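Local coordinates for protein DegT/DnrJ/EryC1/StrS aminotransferase (Brucella abortus 2308, PDB 4QGR) that binds pyridoxal 5'-phosphate and probably uses it to catalyse amino-group transfer, as expected of the DegT/DnrJ/EryC1/StrS aminotransferases, at residues 94-99 with 106-111; 125-130 with 136-141; 327-332 with 345-350. All coordinates share one frame; numbering follows the deposited sequence.

Contact 1: 94-99 with 106-111; sequences ATAEVV and PVFVDV. With PLP (pyridoxal-5'-phosphate), chain E.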
loop_
_atom_site.group_PDB
_atom_site.type_symbol
_atom_site.label_atom_id
_atom_site.label_comp_id
_atom_site.label_asym_id
_atom_site.label_seq_id
_atom_site.Cartn_x
_atom_site.Cartn_y
_atom_site.Cartn_z
ATOM N N ALA A 94 12.421 -2.936 5.348
ATOM C CA ALA A 94 11.864 -1.708 4.791
ATOM C C ALA A 94 12.812 -0.507 4.861
ATOM O O ALA A 94 12.887 0.197 3.927
ATOM C CB ALA A 94 10.579 -1.358 5.500
ATOM N N THR A 95 13.553 -0.317 5.978
ATOM C CA THR A 95 14.435 0.854 6.171
ATOM C C THR A 95 15.426 1.012 4.975
ATOM O O THR A 95 15.660 2.111 4.487
ATOM C CB THR A 95 15.174 0.743 7.524
ATOM O OG1 THR A 95 14.233 0.402 8.585
ATOM C CG2 THR A 95 15.926 2.049 7.877
ATOM N N ALA A 96 16.042 -0.090 4.535
ATOM C CA ALA A 96 16.933 -0.096 3.381
ATOM C C ALA A 96 16.227 -0.282 2.055
ATOM O O ALA A 96 16.628 0.293 1.063
ATOM C CB ALA A 96 17.997 -1.161 3.516
ATOM N N GLU A 97 15.181 -1.099 2.038
ATOM C CA GLU A 97 14.536 -1.463 0.815
ATOM C C GLU A 97 13.975 -0.272 0.056
ATOM O O GLU A 97 14.106 -0.220 -1.176
ATOM C CB GLU A 97 13.423 -2.449 1.119
ATOM C CG GLU A 97 12.607 -2.880 -0.092
ATOM C CD GLU A 97 11.440 -3.757 0.367
ATOM O OE1 GLU A 97 10.577 -3.247 1.103
ATOM O OE2 GLU A 97 11.464 -4.989 0.052
ATOM N N VAL A 98 13.378 0.682 0.777
ATOM C CA VAL A 98 12.771 1.844 0.125
ATOM C C VAL A 98 13.813 2.697 -0.611
ATOM O O VAL A 98 13.511 3.287 -1.662
ATOM C CB VAL A 98 11.927 2.729 1.059
ATOM C CG1 VAL A 98 10.767 1.930 1.633
ATOM C CG2 VAL A 98 12.771 3.387 2.154
ATOM N N VAL A 99 15.038 2.685 -0.097
ATOM C CA VAL A 99 16.139 3.420 -0.695
ATOM C C VAL A 99 16.475 2.841 -2.081
ATOM O O VAL A 99 16.533 3.570 -3.064
ATOM C CB VAL A 99 17.362 3.427 0.249
ATOM C CG1 VAL A 99 18.574 4.081 -0.418
ATOM C CG2 VAL A 99 17.056 4.080 1.562
ATOM N N PRO A 106 21.383 2.316 -0.431
ATOM C CA PRO A 106 21.648 2.357 0.994
ATOM C C PRO A 106 23.124 2.177 1.282
ATOM O O PRO A 106 23.867 1.528 0.507
ATOM C CB PRO A 106 20.833 1.184 1.545
ATOM C CG PRO A 106 20.788 0.206 0.406
ATOM C CD PRO A 106 20.761 1.052 -0.857
ATOM N N VAL A 107 23.587 2.847 2.327
ATOM C CA VAL A 107 24.932 2.625 2.851
ATOM C C VAL A 107 24.736 2.207 4.294
ATOM O O VAL A 107 24.133 2.955 5.086
ATOM C CB VAL A 107 25.829 3.888 2.769
ATOM C CG1 VAL A 107 27.190 3.573 3.360
ATOM C CG2 VAL A 107 25.888 4.427 1.350
ATOM N N PHE A 108 25.195 1.007 4.644
ATOM C CA PHE A 108 24.929 0.426 5.961
ATOM C C PHE A 108 25.864 0.820 7.098
ATOM O O PHE A 108 27.060 0.815 6.945
ATOM C CB PHE A 108 24.899 -1.104 5.877
ATOM C CG PHE A 108 23.734 -1.653 5.093
ATOM C CD1 PHE A 108 22.443 -1.566 5.579
ATOM C CD2 PHE A 108 23.960 -2.357 3.919
ATOM C CE1 PHE A 108 21.375 -2.083 4.870
ATOM C CE2 PHE A 108 22.902 -2.912 3.223
ATOM C CZ PHE A 108 21.599 -2.772 3.712
ATOM N N VAL A 109 25.287 1.226 8.227
ATOM C CA VAL A 109 26.026 1.683 9.379
ATOM C C VAL A 109 25.749 0.720 10.521
ATOM O O VAL A 109 24.640 0.217 10.651
ATOM C CB VAL A 109 25.592 3.116 9.749
ATOM C CG1 VAL A 109 26.444 3.630 10.929
ATOM C CG2 VAL A 109 25.715 3.992 8.528
ATOM N N ASP A 110 26.720 0.461 11.374
ATOM C CA ASP A 110 26.531 -0.475 12.476
ATOM C C ASP A 110 25.678 0.189 13.547
ATOM O O ASP A 110 25.397 1.408 13.498
ATOM C CB ASP A 110 27.870 -0.875 13.109
ATOM C CG ASP A 110 27.883 -2.292 13.662
ATOM O OD1 ASP A 110 26.846 -2.979 13.662
ATOM O OD2 ASP A 110 28.998 -2.720 14.055
ATOM N N VAL A 111 25.280 -0.625 14.526
ATOM C CA VAL A 111 24.564 -0.134 15.678
ATOM C C VAL A 111 25.413 -0.246 16.924
ATOM O O VAL A 111 26.369 -1.036 17.022
ATOM C CB VAL A 111 23.207 -0.857 15.886
ATOM C CG1 VAL A 111 22.317 -0.600 14.705
ATOM C CG2 VAL A 111 23.405 -2.382 15.998
HETATM N N1 PLP E . 10.550 0.090 9.851
HETATM C C2 PLP E . 10.722 -0.695 10.931
HETATM C C2A PLP E . 11.821 -0.437 11.934
HETATM C C3 PLP E . 9.735 -1.784 11.172
HETATM O O3 PLP E . 9.867 -2.528 12.264
HETATM C C4 PLP E . 8.704 -2.043 10.132
HETATM C C4A PLP E . 7.592 -3.017 10.186
HETATM O O4A PLP E . 6.985 -3.257 11.210
HETATM C C5 PLP E . 8.651 -1.113 8.996
HETATM C C6 PLP E . 9.594 -0.085 8.924
HETATM C C5A PLP E . 7.616 -1.285 7.906
HETATM O O4P PLP E . 6.283 -1.041 8.378
HETATM P P PLP E . 5.035 -1.827 7.737
HETATM O O1P PLP E . 3.774 -1.094 8.187
HETATM O O2P PLP E . 5.242 -1.896 6.245
HETATM O O3P PLP E . 5.153 -3.196 8.426
#
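Ala96 and Val99 of helix 94-101 pack against Pro106 and Phe108 of strand 105-109, in the second half of a beta-alpha-beta crossover: strand 83-88 leads into the helix, and the chain returns as the neighbouring parallel strand. The helix and strand segments run nearly antiparallel, at 154°, with axes 8.6 Å apart. A small residue suits this close approach, since the methyl carbon CB of Ala96 already lies 3.8 Å from CE1 of Phe108 and 4.2 Å from CB of Pro106. The side chains of Val99 and Pro106 lie alongside, running opposite ways. Because CG1 of Val99 is held opposite its own backbone N (chi1 175°), it reaches within 3.3 Å of Pro106 N, a nitrogen that carries no hydrogen and can sit against a methyl group without losing a bond. Further out, Leu74 of helix 68-76 and Val85 of strand 83-88 also touch Val99, putting it against a second helix and the first strand of the unit. Glu97 starts off away from the strand, and its carboxylate is hydrogen-bonded to His227 ND1 (through OE1) and Gly240 N (through OE2) of the second subunit. The start of the helix faces the cofactor. There Thr95 OG1, hydrogen-bonded to Asp170 and Thr91, lies 3.9 Å from PLP N1, and the Ala94 methyl carbon CB comes within 3.8 Å of both C6 and C5A of PLP.

Contact 2: 125-130 with 136-141; sequences AAIAAT and LEPKAI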
loop_
_atom_site.group_PDB
_atom_site.type_symbol
_atom_site.label_atom_id
_atom_site.label_comp_id
_atom_site.label_asym_id
_atom_site.label_seq_id
_atom_site.Cartn_x
_atom_site.Cartn_y
_atom_site.Cartn_z
ATOM N N ALA A 125 31.829 8.685 9.629
ATOM C CA ALA A 125 32.873 8.051 8.790
ATOM C C ALA A 125 32.341 7.543 7.452
ATOM O O ALA A 125 33.043 7.650 6.433
ATOM C CB ALA A 125 33.524 6.936 9.535
ATOM N N ALA A 126 31.121 7.025 7.461
ATOM C CA ALA A 126 30.468 6.490 6.276
ATOM C C ALA A 126 30.182 7.617 5.288
ATOM O O ALA A 126 30.419 7.473 4.087
ATOM C CB ALA A 126 29.173 5.772 6.655
ATOM N N ILE A 127 29.709 8.758 5.799
ATOM C CA ILE A 127 29.417 9.903 4.947
ATOM C C ILE A 127 30.726 10.412 4.340
ATOM O O ILE A 127 30.795 10.671 3.133
ATOM C CB ILE A 127 28.739 11.021 5.718
ATOM C CG1 ILE A 127 27.322 10.603 6.093
ATOM C CG2 ILE A 127 28.764 12.313 4.909
ATOM C CD1 ILE A 127 26.706 11.399 7.195
ATOM N N ALA A 128 31.769 10.519 5.165
ATOM C CA ALA A 128 33.068 10.962 4.667
ATOM C C ALA A 128 33.628 10.029 3.584
ATOM O O ALA A 128 34.169 10.507 2.572
ATOM C CB ALA A 128 34.087 11.160 5.795
ATOM N N ALA A 129 33.522 8.730 3.785
ATOM C CA ALA A 129 33.994 7.770 2.777
ATOM C C ALA A 129 33.212 7.878 1.470
ATOM O O ALA A 129 33.788 7.812 0.374
ATOM C CB ALA A 129 33.935 6.354 3.313
ATOM N N THR A 130 31.903 8.091 1.576
ATOM C CA THR A 130 31.084 8.230 0.398
ATOM C C THR A 130 31.500 9.478 -0.360
ATOM O O THR A 130 31.605 9.452 -1.595
ATOM C CB THR A 130 29.580 8.280 0.754
ATOM O OG1 THR A 130 29.241 7.114 1.497
ATOM C CG2 THR A 130 28.740 8.343 -0.507
ATOM N N LEU A 136 28.606 8.512 -5.404
ATOM C CA LEU A 136 27.251 8.878 -4.975
ATOM C C LEU A 136 27.273 10.154 -4.146
ATOM O O LEU A 136 28.300 10.507 -3.542
ATOM C CB LEU A 136 26.661 7.795 -4.090
ATOM C CG LEU A 136 26.580 6.373 -4.638
ATOM C CD1 LEU A 136 26.228 5.421 -3.510
ATOM C CD2 LEU A 136 25.554 6.311 -5.757
ATOM N N GLU A 137 26.165 10.861 -4.141
ATOM C CA GLU A 137 26.032 12.064 -3.328
ATOM C C GLU A 137 25.238 11.701 -2.074
ATOM O O GLU A 137 24.129 11.187 -2.181
ATOM C CB GLU A 137 25.267 13.137 -4.088
ATOM C CG GLU A 137 25.313 14.489 -3.378
ATOM C CD GLU A 137 24.448 15.545 -4.030
ATOM O OE1 GLU A 137 24.059 15.409 -5.234
ATOM O OE2 GLU A 137 24.164 16.527 -3.315
ATOM N N PRO A 138 25.806 11.953 -0.886
ATOM C CA PRO A 138 24.995 11.770 0.322
ATOM C C PRO A 138 23.763 12.651 0.295
ATOM O O PRO A 138 23.858 13.872 0.003
ATOM C CB PRO A 138 25.940 12.198 1.463
ATOM C CG PRO A 138 27.286 12.272 0.867
ATOM C CD PRO A 138 27.136 12.511 -0.590
ATOM N N LYS A 139 22.606 12.053 0.555
ATOM C CA LYS A 139 21.357 12.825 0.598
ATOM C C LYS A 139 20.557 12.714 1.886
ATOM O O LYS A 139 19.916 13.683 2.281
ATOM C CB LYS A 139 20.445 12.438 -0.553
ATOM C CG LYS A 139 20.898 12.966 -1.888
ATOM C CD LYS A 139 20.665 14.459 -2.019
ATOM C CE LYS A 139 20.887 14.822 -3.475
ATOM N NZ LYS A 139 20.422 16.197 -3.804
ATOM N N ALA A 140 20.551 11.554 2.501
ATOM C CA ALA A 140 19.682 11.322 3.654
ATOM C C ALA A 140 20.214 10.308 4.637
ATOM O O ALA A 140 21.081 9.496 4.325
ATOM C CB ALA A 140 18.299 10.890 3.175
ATOM N N ILE A 141 19.646 10.355 5.838
ATOM C CA ILE A 141 19.912 9.393 6.928
ATOM C C ILE A 141 18.577 8.916 7.428
ATOM O O ILE A 141 17.650 9.735 7.604
ATOM C CB ILE A 141 20.668 10.033 8.120
ATOM C CG1 ILE A 141 21.843 10.837 7.588
ATOM C CG2 ILE A 141 21.072 8.950 9.126
ATOM C CD1 ILE A 141 22.424 11.857 8.539
HETATM O O HOH W 1 30.463 7.760 -3.493
HETATM O O HOH W 2 30.182 12.141 -3.155
#
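Thr130 meets Leu136 through its methyl group, and its two branches do different work. CG2 is anti to the backbone N and faces Leu136, which leads into strand 137-141, lying 3.8 Å from its carbonyl oxygen O and 4.2 Å from its CB; the two side chains cross obliquely. The same rotamer (chi1 -56°) sets OG1 beside the backbone N and turns it back along the helix, where it donates to Ala126 O over 2.9 Å. That bond is bent at the acceptor, with a C=O...donor angle of 145°, and the hydroxyl stands 33° off the carbonyl plane. Thr130 N reaches the same oxygen from the opposite face, so Ala126 O is gripped twice by one residue. Threonine suits this place because its polar branch is satisfied within its own helix while its methyl is offered to the strand.

One turn earlier, Ile127 presents its CG2 branch to CG of Pro138, at 4.3 Å. CG of Pro138 also comes 4.4 Å from CG2 of Thr130, so one rigid apolar ring touches both helix residues. Phe86 of strand 83-88 touches Ile127, Thr130 and Pro138 alike: helix 120-133 joins strand 105-109 to strand 137-141, which lies beyond strand 83-88 in the parallel sheet, and so crosses over that middle strand.

At the end nearer the turn, water 1 bridges the backbones, donating to Thr130 O and accepting from Leu136 N, each at 2.8 Å. Water 2 donates to Leu136 O and only weakly to Thr130 O. With no direct hydrogen bond between the segments, their association rests on methyl and ring packing, and two waters serve Thr130 O and the N and O of Leu136 where helix and strand part.

Contact 3: 327-332 with 345-350; sequences LHLQTA and VSESLP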
loop_
_atom_site.group_PDB
_atom_site.type_symbol
_atom_site.label_atom_id
_atom_site.label_comp_id
_atom_site.label_asym_id
_atom_site.label_seq_id
_atom_site.Cartn_x
_atom_site.Cartn_y
_atom_site.Cartn_z
ATOM N N LEU A 327 20.499 -6.849 7.530
ATOM C CA LEU A 327 20.242 -6.565 6.157
ATOM C C LEU A 327 21.449 -6.710 5.261
ATOM O O LEU A 327 21.311 -7.204 4.141
ATOM C CB LEU A 327 19.627 -5.156 6.011
ATOM C CG LEU A 327 18.279 -4.996 6.721
ATOM C CD1 LEU A 327 17.645 -3.660 6.293
ATOM C CD2 LEU A 327 17.270 -6.126 6.454
ATOM N N HIS A 328 22.614 -6.286 5.729
ATOM C CA HIS A 328 23.772 -6.267 4.858
ATOM C C HIS A 328 24.216 -7.675 4.474
ATOM O O HIS A 328 25.025 -7.827 3.556
ATOM C CB HIS A 328 24.942 -5.498 5.454
ATOM C CG HIS A 328 25.667 -6.217 6.544
ATOM N ND1 HIS A 328 25.134 -6.397 7.802
ATOM C CD2 HIS A 328 26.886 -6.801 6.566
ATOM C CE1 HIS A 328 26.002 -7.033 8.561
ATOM N NE2 HIS A 328 27.075 -7.288 7.837
ATOM N N LEU A 329 23.727 -8.675 5.186
ATOM C CA LEU A 329 24.054 -10.056 4.846
ATOM C C LEU A 329 22.974 -10.729 4.029
ATOM O O LEU A 329 23.164 -11.869 3.591
ATOM C CB LEU A 329 24.360 -10.869 6.096
ATOM C CG LEU A 329 25.566 -10.391 6.886
ATOM C CD1 LEU A 329 25.609 -11.238 8.146
ATOM C CD2 LEU A 329 26.887 -10.394 6.138
ATOM N N GLN A 330 21.841 -10.062 3.805
ATOM C CA GLN A 330 20.771 -10.690 3.034
ATOM C C GLN A 330 21.043 -10.492 1.572
ATOM O O GLN A 330 21.633 -9.488 1.169
ATOM C CB GLN A 330 19.387 -10.142 3.400
ATOM C CG GLN A 330 19.009 -10.456 4.852
ATOM C CD GLN A 330 17.598 -10.077 5.199
ATOM O OE1 GLN A 330 16.713 -10.084 4.347
ATOM N NE2 GLN A 330 17.377 -9.701 6.472
ATOM N N THR A 331 20.593 -11.454 0.782
ATOM C CA THR A 331 20.851 -11.504 -0.652
ATOM C C THR A 331 20.528 -10.228 -1.375
ATOM O O THR A 331 21.301 -9.778 -2.240
ATOM C CB THR A 331 20.102 -12.720 -1.307
ATOM O OG1 THR A 331 20.543 -13.940 -0.691
ATOM C CG2 THR A 331 20.318 -12.817 -2.795
ATOM N N ALA A 332 19.378 -9.654 -1.093
ATOM C CA ALA A 332 18.967 -8.470 -1.849
ATOM C C ALA A 332 19.857 -7.263 -1.614
ATOM O O ALA A 332 19.865 -6.376 -2.446
ATOM C CB ALA A 332 17.556 -8.084 -1.502
ATOM N N VAL A 345 28.981 -5.467 15.248
ATOM C CA VAL A 345 27.888 -5.567 16.240
ATOM C C VAL A 345 26.676 -6.190 15.551
ATOM O O VAL A 345 26.090 -7.172 16.031
ATOM C CB VAL A 345 27.542 -4.206 16.881
ATOM C CG1 VAL A 345 26.397 -4.334 17.855
ATOM C CG2 VAL A 345 28.753 -3.598 17.588
ATOM N N SER A 346 26.287 -5.632 14.411
ATOM C CA SER A 346 25.174 -6.183 13.649
ATOM C C SER A 346 25.386 -7.675 13.314
ATOM O O SER A 346 24.426 -8.471 13.290
ATOM C CB SER A 346 25.006 -5.395 12.360
ATOM O OG SER A 346 24.608 -4.041 12.631
ATOM N N GLU A 347 26.626 -8.073 13.062
ATOM C CA GLU A 347 26.865 -9.458 12.693
ATOM C C GLU A 347 26.826 -10.440 13.879
ATOM O O GLU A 347 26.485 -11.625 13.702
ATOM C CB GLU A 347 28.214 -9.561 11.944
ATOM C CG GLU A 347 28.115 -8.971 10.557
ATOM C CD GLU A 347 29.387 -9.099 9.746
ATOM O OE1 GLU A 347 30.338 -9.777 10.232
ATOM O OE2 GLU A 347 29.443 -8.551 8.623
ATOM N N SER A 348 27.238 -9.983 15.048
ATOM C CA SER A 348 27.297 -10.847 16.223
ATOM C C SER A 348 26.017 -10.877 17.078
ATOM O O SER A 348 25.734 -11.886 17.737
ATOM C CB SER A 348 28.476 -10.473 17.102
ATOM O OG SER A 348 28.347 -9.153 17.534
ATOM N N LEU A 349 25.231 -9.801 17.071
ATOM C CA LEU A 349 23.983 -9.812 17.845
ATOM C C LEU A 349 23.037 -10.967 17.590
ATOM O O LEU A 349 22.412 -11.431 18.558
ATOM C CB LEU A 349 23.198 -8.504 17.655
ATOM C CG LEU A 349 23.686 -7.362 18.495
ATOM C CD1 LEU A 349 22.963 -6.092 18.090
ATOM C CD2 LEU A 349 23.450 -7.666 19.990
ATOM N N PRO A 350 22.836 -11.373 16.317
ATOM C CA PRO A 350 21.969 -12.508 16.040
ATOM C C PRO A 350 22.323 -13.791 16.775
ATOM O O PRO A 350 21.448 -14.653 16.916
ATOM C CB PRO A 350 22.097 -12.708 14.516
ATOM C CG PRO A 350 22.470 -11.369 13.992
ATOM C CD PRO A 350 23.369 -10.806 15.073
#
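His328 takes the less common rotamer with CG between the backbone N and the carbonyl carbon (chi1 75°), which swings its ring toward helix 344-348. Glu347 has CG beside its backbone N and an extended chain beyond, which carries the carboxylate across to the ring. His328 NE2 donates to Glu347 OE2 over 2.8 Å along an almost straight line, 175° at the hydrogen. The oxygen lies in the ring plane and accepts through its anti lone pair, with ring and carboxylate planes only 9° apart. Glu347 CG also lies at the ring edge, 3.4 Å from His328 NE2. Leu329 CG lies over one ring face, 3.6 Å above the plane and displaced toward the rim, while Leu329 CD2 approaches Glu347 OE2 at 4.0 Å. The other ring nitrogen, ND1, bonds to Ser89 OG, which should hold the ring in this rotation. Histidine suits this buried place because its two ring nitrogens can each take a polar partner, and the acidic partner would probably favour its protonated form. Here a histidine-carboxylate hydrogen bond, away from the annotated sites, ties a short 3-10 turn to the helix that follows strand 337-338.

Phe108 joins contact 1 to contact 3, its CD2 packing 3.6 Å from CB of His328. Just past the end of strand 105-109, Asp110 probably hydrogen-bonds to helix 344-348 twice, OD1 to Ser346 OG at 2.7 Å and OD2 to Val345 N at 3.0 Å. Contact 2 adjoins contact 1 from the other side of the strand, where Val107 CG2 lies 4.3 Å from Thr130 OG1. Contacts 2 and 3 do not meet, their nearest atoms being about 12 Å apart. Contact 1 alone touches the cofactor; the Ser346 side chain of contact 3 is about 13 Å from PLP, and the centre of contact 2 lies about 23 Å from the centre of the chain, away from the cofactor site.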